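Lactococcus lactis MG1363 DpsA (Lactococcus lactis, PDB 1ZS3) binds DNA and, as a dodecameric Dps protein of the ferritin-like superfamily, probably protects the cell against oxidative stress. Local coordinates at residues L38-N42 against E68-F72. Sequence-based numbering, arbitrary orientation.
Sequences LFIEN and EVEYF
Glu68 OE1 accepts a hydrogen bond from Gln125 NE2 of helix 111-138 while resting on the aliphatic part of Glu41, 3.5 Å from Glu41 CB. The same amide nitrogen also bonds Glu41 OE2, so one glutamine joins two buried carboxylates whose nearest oxygens, Glu41 OE2 and Glu68 OE1, stand 4.7 Å apart. A bend at chi2 (-88°) turns the Glu68 carboxylate across Leu38, and its other oxygen, OE2, meets Leu38 CD2 at 3.5 Å. Leu38 fills the middle of the interface: its CD1 branch reaches the backbone of helix 55-81, 4.0 Å from Phe72 N, and touches Tyr71 CB. Were Leu38 cut back to alanine, both methyl branches would go, and a gap would probably open between the Glu68 carboxylate and the backbone at Tyr71 and Phe72. Beyond Leu38, Phe39 CD1 points at the centre of one face of Phe72 in a T-shaped stack, with centroids 5.2 Å apart and planes at 83°. At the next turn, Val69 CG2 lies against the amide of Asn42, 3.5 Å from ND2. Phe39, Asn42 and Phe72 also pack on a second subunit. The axes of segments 38-42 and 68-72 approach to 9.1 Å, antiparallel at 157°, within the ferritin-like four-helix bundle; no hydrogen bond links them, which implies cohesion through apolar and aromatic packing, while Gln125 gives each glutamate a donor in a cluster that, with Asp121 near Glu41, may remain electrostatically strained.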
# COMPACT_ATOMS: atom_id res chain seq x y z
N LEU A 38 -9.43 -25.38 21.22
CA LEU A 38 -9.08 -24.12 20.59
C LEU A 38 -9.85 -22.99 21.24
O LEU A 38 -9.27 -21.97 21.56
CB LEU A 38 -9.37 -24.14 19.09
CG LEU A 38 -8.34 -24.93 18.28
CD1 LEU A 38 -8.85 -25.01 16.88
CD2 LEU A 38 -6.94 -24.30 18.36
N PHE A 39 -11.15 -23.18 21.42
CA PHE A 39 -11.99 -22.10 21.90
C PHE A 39 -11.81 -21.84 23.36
O PHE A 39 -11.95 -20.68 23.79
CB PHE A 39 -13.45 -22.34 21.58
CG PHE A 39 -14.13 -21.11 21.13
CD1 PHE A 39 -14.36 -20.88 19.79
CD2 PHE A 39 -14.46 -20.14 22.03
CE1 PHE A 39 -14.96 -19.73 19.38
CE2 PHE A 39 -15.06 -18.97 21.63
CZ PHE A 39 -15.31 -18.77 20.30
N ILE A 40 -11.48 -22.85 24.16
CA ILE A 40 -11.36 -22.61 25.58
C ILE A 40 -10.02 -21.96 25.81
O ILE A 40 -9.94 -21.06 26.62
CB ILE A 40 -11.62 -23.93 26.43
CG1 ILE A 40 -12.98 -23.83 27.12
CG2 ILE A 40 -10.59 -24.15 27.49
CD1 ILE A 40 -14.11 -23.68 26.16
N GLU A 41 -8.97 -22.39 25.11
CA GLU A 41 -7.71 -21.66 25.08
C GLU A 41 -7.93 -20.21 24.68
O GLU A 41 -7.41 -19.34 25.32
CB GLU A 41 -6.73 -22.28 24.11
CG GLU A 41 -5.31 -21.99 24.51
CD GLU A 41 -4.79 -22.89 25.59
OE1 GLU A 41 -4.55 -22.39 26.71
OE2 GLU A 41 -4.63 -24.10 25.32
N ASN A 42 -8.69 -19.94 23.64
CA ASN A 42 -9.03 -18.58 23.26
C ASN A 42 -9.44 -17.71 24.44
O ASN A 42 -9.00 -16.56 24.58
CB ASN A 42 -10.13 -18.58 22.19
CG ASN A 42 -10.57 -17.20 21.79
OD1 ASN A 42 -11.75 -16.92 21.71
ND2 ASN A 42 -9.61 -16.35 21.52
N GLU A 68 -6.00 -18.72 17.36
CA GLU A 68 -6.76 -19.91 17.77
C GLU A 68 -8.18 -19.82 17.20
O GLU A 68 -8.71 -20.82 16.75
CB GLU A 68 -6.73 -20.07 19.29
CG GLU A 68 -5.33 -20.35 19.89
CD GLU A 68 -4.92 -21.81 19.98
OE1 GLU A 68 -5.26 -22.46 20.98
OE2 GLU A 68 -4.21 -22.31 19.08
N VAL A 69 -8.77 -18.64 17.14
CA VAL A 69 -10.05 -18.45 16.48
C VAL A 69 -9.93 -18.60 14.96
O VAL A 69 -10.87 -19.01 14.31
CB VAL A 69 -10.56 -17.05 16.78
CG1 VAL A 69 -11.82 -16.69 15.94
CG2 VAL A 69 -10.83 -16.90 18.26
N GLU A 70 -8.79 -18.21 14.42
CA GLU A 70 -8.51 -18.32 13.01
C GLU A 70 -8.47 -19.77 12.57
O GLU A 70 -8.93 -20.11 11.47
CB GLU A 70 -7.18 -17.67 12.69
CG GLU A 70 -7.25 -16.35 11.92
CD GLU A 70 -5.87 -15.68 11.80
OE1 GLU A 70 -4.95 -16.24 11.12
OE2 GLU A 70 -5.70 -14.59 12.39
N TYR A 71 -7.87 -20.61 13.40
CA TYR A 71 -7.78 -22.03 13.15
C TYR A 71 -9.14 -22.67 13.42
O TYR A 71 -9.49 -23.67 12.80
CB TYR A 71 -6.67 -22.67 14.01
CG TYR A 71 -5.31 -22.51 13.39
CD1 TYR A 71 -5.05 -23.04 12.15
CD2 TYR A 71 -4.29 -21.81 14.03
CE1 TYR A 71 -3.84 -22.89 11.57
CE2 TYR A 71 -3.06 -21.66 13.44
CZ TYR A 71 -2.85 -22.19 12.19
OH TYR A 71 -1.66 -22.08 11.52
N PHE A 72 -9.91 -22.11 14.37
CA PHE A 72 -11.25 -22.59 14.64
C PHE A 72 -12.03 -22.54 13.34
O PHE A 72 -12.57 -23.57 12.90
CB PHE A 72 -11.94 -21.79 15.74
CG PHE A 72 -13.21 -22.40 16.19
CD1 PHE A 72 -14.42 -22.03 15.60
CD2 PHE A 72 -13.21 -23.43 17.12
CE1 PHE A 72 -15.64 -22.62 15.99
CE2 PHE A 72 -14.42 -24.04 17.52
CZ PHE A 72 -15.64 -23.62 16.96